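PDB 4FQ5: maleate cis-trans isomerase from Pseudomonas putida, which probably catalyses the cis-trans isomerization of the C2-C3 double bond of maleate, yielding fumarate. Local coordinates for residues A[43-48]-A[247-252]; A[121-126]-A[130-135]. The protein carries 1 engineered substitution. One frame throughout, in Å; residues are numbered along the deposited sequence.

Interaction 1. Residues A[43-48]-A[247-252]; sequences TEIPAL and ATTWAM
Helix-helix packing between the two parallel-sheet units brings helix 41-52 against helix 244-255, where Ile45 and Leu48 on one side meet Thr249 on the other. The contact is a buried, apolar touch centred on a single methyl group. Thr249 CG2 comes within 3.6 Å of Ile45 CG1 and 3.7 Å of the terminal methyl, Ile45 CD1. These two side chains run alongside each other in opposite directions, so the methyl lies against the length of the ethyl branch of Ile45. Leu48, one turn further on, crosses Thr249 at about a right angle and adds its CD2 methyl at 3.9 Å from Thr249 CG2. With the CG2 branch of Ile45 anti to its backbone N (chi1 -88°), the longer CG1 branch is the one that faces Thr249. Threonine suits its place because it is short and puts a methyl near its backbone, letting the helices come to 6.5 Å between the CA atoms of Ile45 and Thr249; isoleucine supplies a longer branch that reaches this methyl. The price is the hydroxyl Thr249 OG1, which is buried with no partner in the model. Ile45 also packs on Ala245 and Gln32, and Leu48 on Leu227. Helix 244-255 follows strand 241-243 of one four-stranded parallel sheet, helix 41-52 strand 27-35 of the other: a helix-helix contact between the two alpha/beta halves.

Interaction 2. Residues A[121-126]-A[130-135]; sequences RLRNVT and DAATPI
Thr126 and Ile135 form the close-packed side of the contact between the end of helix 114-128 and the segment that leads into strand 135-137, whereas Arg123 and Ala132 make its exposed side. On the buried side Ile135 lies against the helix backbone, its CG1 3.5 Å from Arg123 N, and its CG2 meets Leu122 CD1 at 3.8 Å as the two side chains cross at about a right angle. A branched aliphatic residue fits here because each branch finds its own surface. Thr126 joins the two sides: with chi1 at 66°, OG1 sits between the backbone N and carbonyl carbon, where it donates to Arg123 O at 2.8 Å and accepts from Thr133 N at 3.2 Å. A valine here would probably leave Thr133 N without this acceptor and Arg123 O without the hydroxyl that donates to it, holding the loop at Thr133 less firmly to the helix. Towards solvent, the Arg123 chain bends at chi2 and lays one guanidinium face over Ala132, whose CB is 3.8 Å from NH2; NH1 lies 3.3 Å from Thr133 O. Ala131 N donates to Thr126 O at 2.9 Å (N-H...O angle 158°). Asp130, with positive phi, is the C-prime residue of this Schellman motif, which starts the helix-to-strand return of the beta-alpha-beta crossover from strand 98-101 to its parallel neighbour 135-137.

Overall arrangement
Both segments of interaction 2 lie in the chain between the two helices of interaction 1: helix 41-52 comes first, then helix 114-128 and its exit into strand 135-137, and last helix 244-255. The centres lie 20 Å apart, the nearest atoms about 7 Å. Both contacts border the parallel sheet ordered 59-67, 27-35, 98-101, 135-137. Interaction 1 reaches strand 27-35 through Ile45 and Met252, and interaction 2 reaches strand 98-101 through Leu122, Thr126 and Ile135. Interaction 1 ties the two sheet units together, the Ile45 side chain about 10 Å from the bound maleate, whereas interaction 2 lies within one unit, the Leu122 side chain about 13 Å from the ligand.

Interaction 1. Residues A[43-48]-A[247-252]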
ATOM      1  N   THR A  43       2.839   6.630  14.724  1.00 23.21           N
ATOM      2  CA  THR A  43       1.810   6.806  13.700  1.00 23.31           C
ATOM      3  C   THR A  43       2.372   7.572  12.508  1.00 22.98           C
ATOM      4  O   THR A  43       2.257   7.124  11.370  1.00 22.84           O
ATOM      5  CB  THR A  43       0.565   7.511  14.283  1.00 23.62           C
ATOM      6  OG1 THR A  43       0.059   6.718  15.361  1.00 23.64           O
ATOM      7  CG2 THR A  43      -0.548   7.668  13.220  1.00 24.46           C
ATOM      8  N   GLU A  44       3.011   8.706  12.775  1.00 23.01           N
ATOM      9  CA  GLU A  44       3.443   9.600  11.705  1.00 23.08           C
ATOM     10  C   GLU A  44       4.716   9.163  10.992  1.00 22.79           C
ATOM     11  O   GLU A  44       4.822   9.322   9.776  1.00 22.89           O
ATOM     12  CB  GLU A  44       3.541  11.041  12.204  1.00 22.99           C
ATOM     13  CG  GLU A  44       2.194  11.568  12.679  1.00 23.87           C
ATOM     14  CD  GLU A  44       2.180  13.064  12.935  1.00 24.46           C
ATOM     15  OE1 GLU A  44       3.261  13.682  13.010  1.00 25.40           O
ATOM     16  OE2 GLU A  44       1.080  13.627  13.066  1.00 24.34           O
ATOM     17  N   ILE A  45       5.679   8.614  11.727  1.00 22.33           N
ATOM     18  CA  ILE A  45       6.908   8.115  11.092  1.00 22.10           C
ATOM     19  C   ILE A  45       6.594   6.928  10.162  1.00 21.65           C
ATOM     20  O   ILE A  45       7.048   6.916   9.020  1.00 21.61           O
ATOM     21  CB  ILE A  45       8.036   7.810  12.122  1.00 22.94           C
ATOM     22  CG1 ILE A  45       8.888   9.051  12.400  1.00 23.85           C
ATOM     23  CG2 ILE A  45       9.001   6.748  11.618  1.00 22.95           C
ATOM     24  CD1 ILE A  45       8.114  10.292  12.764  1.00 24.35           C
ATOM     25  N   PRO A  46       5.807   5.940  10.632  1.00 21.51           N
ATOM     26  CA  PRO A  46       5.407   4.901   9.680  1.00 21.88           C
ATOM     27  C   PRO A  46       4.521   5.410   8.531  1.00 22.27           C
ATOM     28  O   PRO A  46       4.683   4.958   7.399  1.00 21.76           O
ATOM     29  CB  PRO A  46       4.665   3.886  10.558  1.00 22.01           C
ATOM     30  CG  PRO A  46       5.341   4.030  11.890  1.00 21.99           C
ATOM     31  CD  PRO A  46       5.534   5.524  12.020  1.00 21.65           C
ATOM     32  N   ALA A  47       3.613   6.345   8.810  1.00 22.16           N
ATOM     33  CA  ALA A  47       2.801   6.928   7.737  1.00 23.17           C
ATOM     34  C   ALA A  47       3.698   7.545   6.651  1.00 23.82           C
ATOM     35  O   ALA A  47       3.522   7.241   5.479  1.00 25.28           O
ATOM     36  CB  ALA A  47       1.819   7.960   8.282  1.00 22.42           C
ATOM     37  N   LEU A  48       4.666   8.376   7.054  1.00 23.76           N
ATOM     38  CA  LEU A  48       5.607   9.020   6.124  1.00 24.54           C
ATOM     39  C   LEU A  48       6.394   8.019   5.281  1.00 24.89           C
ATOM     40  O   LEU A  48       6.503   8.170   4.059  1.00 25.08           O
ATOM     41  CB  LEU A  48       6.605   9.915   6.872  1.00 24.88           C
ATOM     42  CG  LEU A  48       6.438  11.432   7.078  1.00 26.05           C
ATOM     43  CD1 LEU A  48       5.487  12.102   6.091  1.00 25.92           C
ATOM     44  CD2 LEU A  48       6.112  11.798   8.515  1.00 26.79           C
ATOM     45  N   ALA A 247      10.936  16.342  10.649  1.00 23.77           N
ATOM     46  CA  ALA A 247      12.381  16.591  10.735  1.00 24.24           C
ATOM     47  C   ALA A 247      13.155  15.315  11.075  1.00 24.04           C
ATOM     48  O   ALA A 247      14.214  15.054  10.495  1.00 24.57           O
ATOM     49  CB  ALA A 247      12.674  17.684  11.756  1.00 24.46           C
ATOM     50  N   THR A 248      12.607  14.530  12.003  1.00 23.74           N
ATOM     51  CA  THR A 248      13.196  13.253  12.428  1.00 23.93           C
ATOM     52  C   THR A 248      13.297  12.267  11.260  1.00 24.36           C
ATOM     53  O   THR A 248      14.331  11.618  11.081  1.00 24.07           O
ATOM     54  CB  THR A 248      12.388  12.617  13.584  1.00 23.61           C
ATOM     55  OG1 THR A 248      12.396  13.493  14.718  1.00 24.23           O
ATOM     56  CG2 THR A 248      12.970  11.268  14.007  1.00 23.36           C
ATOM     57  N   THR A 249      12.238  12.155  10.456  1.00 24.89           N
ATOM     58  CA  THR A 249      12.298  11.204   9.337  1.00 24.95           C
ATOM     59  C   THR A 249      13.258  11.696   8.263  1.00 24.75           C
ATOM     60  O   THR A 249      13.989  10.904   7.675  1.00 24.52           O
ATOM     61  CB  THR A 249      10.921  10.755   8.753  1.00 25.89           C
ATOM     62  OG1 THR A 249      10.751  11.227   7.414  1.00 28.58           O
ATOM     63  CG2 THR A 249       9.753  11.138   9.613  1.00 24.35           C
ATOM     64  N   TRP A 250      13.279  13.007   8.040  1.00 24.33           N
ATOM     65  CA  TRP A 250      14.278  13.610   7.175  1.00 24.76           C
ATOM     66  C   TRP A 250      15.673  13.260   7.641  1.00 25.28           C
ATOM     67  O   TRP A 250      16.507  12.810   6.843  1.00 24.63           O
ATOM     68  CB  TRP A 250      14.083  15.122   7.083  1.00 25.16           C
ATOM     69  CG  TRP A 250      15.195  15.787   6.322  1.00 26.49           C
ATOM     70  CD1 TRP A 250      15.321  15.925   4.940  1.00 26.93           C
ATOM     71  CD2 TRP A 250      16.409  16.400   6.880  1.00 26.91           C
ATOM     72  NE1 TRP A 250      16.496  16.567   4.620  1.00 27.64           N
ATOM     73  CE2 TRP A 250      17.191  16.879   5.735  1.00 27.89           C
ATOM     74  CE3 TRP A 250      16.902  16.599   8.167  1.00 27.17           C
ATOM     75  CZ2 TRP A 250      18.411  17.524   5.895  1.00 28.62           C
ATOM     76  CZ3 TRP A 250      18.137  17.247   8.314  1.00 28.12           C
ATOM     77  CH2 TRP A 250      18.869  17.699   7.201  1.00 28.34           C
ATOM     78  N   ALA A 251      15.929  13.425   8.940  1.00 25.05           N
ATOM     79  CA  ALA A 251      17.256  13.144   9.498  1.00 26.12           C
ATOM     80  C   ALA A 251      17.635  11.660   9.457  1.00 26.30           C
ATOM     81  O   ALA A 251      18.778  11.322   9.165  1.00 27.25           O
ATOM     82  CB  ALA A 251      17.382  13.704  10.911  1.00 25.36           C
ATOM     83  N   MET A 252      16.672  10.783   9.726  1.00 26.97           N
ATOM     84  CA  MET A 252      16.895   9.340   9.614  1.00 27.97           C
ATOM     85  C   MET A 252      17.264   8.939   8.183  1.00 27.98           C
ATOM     86  O   MET A 252      18.241   8.216   7.965  1.00 26.90           O
ATOM     87  CB  MET A 252      15.659   8.563  10.066  1.00 28.73           C
ATOM     88  CG  MET A 252      15.462   8.472  11.566  1.00 30.02           C
ATOM     89  SD  MET A 252      13.865   7.721  11.941  1.00 33.36           S
ATOM     90  CE  MET A 252      14.107   7.324  13.662  1.00 30.84           C
TER

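Interaction 2. Residues A[121-126]-A[130-135]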
ATOM      1  N   ARG A 121      26.217  10.001  23.431  1.00 33.09           N
ATOM      2  CA  ARG A 121      26.126   9.004  24.505  1.00 33.68           C
ATOM      3  C   ARG A 121      25.387   7.754  24.033  1.00 33.16           C
ATOM      4  O   ARG A 121      25.851   6.636  24.255  1.00 32.85           O
ATOM      5  CB  ARG A 121      25.455   9.579  25.757  1.00 34.97           C
ATOM      6  CG  ARG A 121      25.583   8.686  26.989  1.00 37.19           C
ATOM      7  CD  ARG A 121      24.885   9.276  28.211  1.00 38.02           C
ATOM      8  NE  ARG A 121      23.426   9.148  28.137  1.00 38.92           N
ATOM      9  CZ  ARG A 121      22.566  10.147  27.912  1.00 38.48           C
ATOM     10  NH1 ARG A 121      22.982  11.399  27.735  1.00 37.36           N
ATOM     11  NH2 ARG A 121      21.268   9.884  27.861  1.00 38.27           N
ATOM     12  N   LEU A 122      24.245   7.952  23.376  1.00 32.32           N
ATOM     13  CA  LEU A 122      23.468   6.840  22.823  1.00 32.14           C
ATOM     14  C   LEU A 122      24.261   6.066  21.774  1.00 31.43           C
ATOM     15  O   LEU A 122      24.216   4.846  21.759  1.00 31.29           O
ATOM     16  CB  LEU A 122      22.131   7.321  22.242  1.00 31.64           C
ATOM     17  CG  LEU A 122      21.121   7.959  23.205  1.00 32.32           C
ATOM     18  CD1 LEU A 122      19.960   8.552  22.424  1.00 32.73           C
ATOM     19  CD2 LEU A 122      20.625   6.983  24.261  1.00 33.09           C
ATOM     20  N   ARG A 123      24.992   6.773  20.913  1.00 32.26           N
ATOM     21  CA  ARG A 123      25.854   6.106  19.931  1.00 33.64           C
ATOM     22  C   ARG A 123      26.885   5.207  20.623  1.00 33.80           C
ATOM     23  O   ARG A 123      27.098   4.066  20.202  1.00 32.78           O
ATOM     24  CB  ARG A 123      26.536   7.110  18.983  1.00 35.52           C
ATOM     25  CG  ARG A 123      27.636   6.480  18.137  1.00 38.53           C
ATOM     26  CD  ARG A 123      27.755   7.058  16.739  1.00 41.78           C
ATOM     27  NE  ARG A 123      28.730   6.291  15.957  1.00 44.81           N
ATOM     28  CZ  ARG A 123      28.446   5.517  14.906  1.00 45.44           C
ATOM     29  NH1 ARG A 123      27.201   5.396  14.458  1.00 46.25           N
ATOM     30  NH2 ARG A 123      29.424   4.873  14.284  1.00 44.86           N
ATOM     31  N   ASN A 124      27.503   5.726  21.687  1.00 33.69           N
ATOM     32  CA  ASN A 124      28.477   4.967  22.480  1.00 34.59           C
ATOM     33  C   ASN A 124      27.863   3.709  23.085  1.00 32.71           C
ATOM     34  O   ASN A 124      28.457   2.635  23.027  1.00 32.63           O
ATOM     35  CB  ASN A 124      29.072   5.829  23.602  1.00 35.80           C
ATOM     36  CG  ASN A 124      30.041   6.879  23.095  1.00 38.17           C
ATOM     37  OD1 ASN A 124      30.591   6.768  21.996  1.00 39.99           O
ATOM     38  ND2 ASN A 124      30.275   7.902  23.914  1.00 38.13           N
ATOM     39  N   VAL A 125      26.673   3.859  23.662  1.00 32.00           N
ATOM     40  CA  VAL A 125      25.921   2.733  24.211  1.00 31.14           C
ATOM     41  C   VAL A 125      25.715   1.642  23.148  1.00 31.24           C
ATOM     42  O   VAL A 125      25.920   0.460  23.430  1.00 31.62           O
ATOM     43  CB  VAL A 125      24.570   3.187  24.814  1.00 30.95           C
ATOM     44  CG1 VAL A 125      23.700   1.995  25.188  1.00 29.95           C
ATOM     45  CG2 VAL A 125      24.793   4.082  26.027  1.00 31.17           C
ATOM     46  N   THR A 126      25.336   2.036  21.927  1.00 31.02           N
ATOM     47  CA  THR A 126      25.097   1.050  20.861  1.00 31.02           C
ATOM     48  C   THR A 126      26.400   0.412  20.396  1.00 32.19           C
ATOM     49  O   THR A 126      26.444  -0.793  20.124  1.00 31.80           O
ATOM     50  CB  THR A 126      24.326   1.615  19.642  1.00 29.71           C
ATOM     51  OG1 THR A 126      25.113   2.602  18.956  1.00 29.59           O
ATOM     52  CG2 THR A 126      22.990   2.205  20.067  1.00 28.82           C
ATOM     53  N   ASP A 130      27.913  -3.645  20.559  1.00 38.06           N
ATOM     54  CA  ASP A 130      28.396  -4.306  19.342  1.00 38.56           C
ATOM     55  C   ASP A 130      27.520  -4.031  18.112  1.00 37.41           C
ATOM     56  O   ASP A 130      27.487  -4.821  17.163  1.00 35.79           O
ATOM     57  CB  ASP A 130      28.580  -5.815  19.580  1.00 41.75           C
ATOM     58  CG  ASP A 130      29.366  -6.496  18.470  1.00 44.20           C
ATOM     59  OD1 ASP A 130      30.360  -5.914  17.980  1.00 46.28           O
ATOM     60  OD2 ASP A 130      28.982  -7.620  18.089  1.00 45.92           O
ATOM     61  N   ALA A 131      26.828  -2.897  18.123  1.00 35.40           N
ATOM     62  CA  ALA A 131      25.961  -2.534  17.005  1.00 34.79           C
ATOM     63  C   ALA A 131      25.861  -1.017  16.846  1.00 34.12           C
ATOM     64  O   ALA A 131      24.788  -0.441  17.035  1.00 33.89           O
ATOM     65  CB  ALA A 131      24.583  -3.159  17.190  1.00 33.63           C
ATOM     66  N   ALA A 132      26.984  -0.376  16.518  1.00 34.00           N
ATOM     67  CA  ALA A 132      27.024   1.074  16.322  1.00 34.57           C
ATOM     68  C   ALA A 132      25.944   1.505  15.329  1.00 33.93           C
ATOM     69  O   ALA A 132      25.854   0.962  14.229  1.00 35.09           O
ATOM     70  CB  ALA A 132      28.403   1.515  15.844  1.00 35.29           C
ATOM     71  N   THR A 133      25.127   2.473  15.733  1.00 33.47           N
ATOM     72  CA  THR A 133      23.964   2.896  14.959  1.00 32.96           C
ATOM     73  C   THR A 133      23.947   4.413  14.855  1.00 31.86           C
ATOM     74  O   THR A 133      24.214   5.088  15.849  1.00 31.52           O
ATOM     75  CB  THR A 133      22.664   2.482  15.671  1.00 32.65           C
ATOM     76  OG1 THR A 133      22.798   1.150  16.170  1.00 34.20           O
ATOM     77  CG2 THR A 133      21.487   2.552  14.726  1.00 32.15           C
ATOM     78  N   PRO A 134      23.612   4.957  13.667  1.00 30.98           N
ATOM     79  CA  PRO A 134      23.363   6.403  13.643  1.00 30.56           C
ATOM     80  C   PRO A 134      22.191   6.764  14.554  1.00 29.26           C
ATOM     81  O   PRO A 134      21.144   6.099  14.536  1.00 28.08           O
ATOM     82  CB  PRO A 134      23.047   6.707  12.169  1.00 30.94           C
ATOM     83  CG  PRO A 134      22.924   5.382  11.487  1.00 31.31           C
ATOM     84  CD  PRO A 134      23.648   4.369  12.317  1.00 31.65           C
ATOM     85  N   ILE A 135      22.401   7.794  15.365  1.00 28.61           N
ATOM     86  CA  ILE A 135      21.438   8.233  16.360  1.00 28.14           C
ATOM     87  C   ILE A 135      20.887   9.583  15.924  1.00 27.92           C
ATOM     88  O   ILE A 135      21.648  10.474  15.542  1.00 29.22           O
ATOM     89  CB  ILE A 135      22.094   8.379  17.757  1.00 28.71           C
ATOM     90  CG1 ILE A 135      22.828   7.085  18.169  1.00 29.37           C
ATOM     91  CG2 ILE A 135      21.073   8.826  18.802  1.00 28.11           C
ATOM     92  CD1 ILE A 135      21.936   5.915  18.554  1.00 28.41           C
TER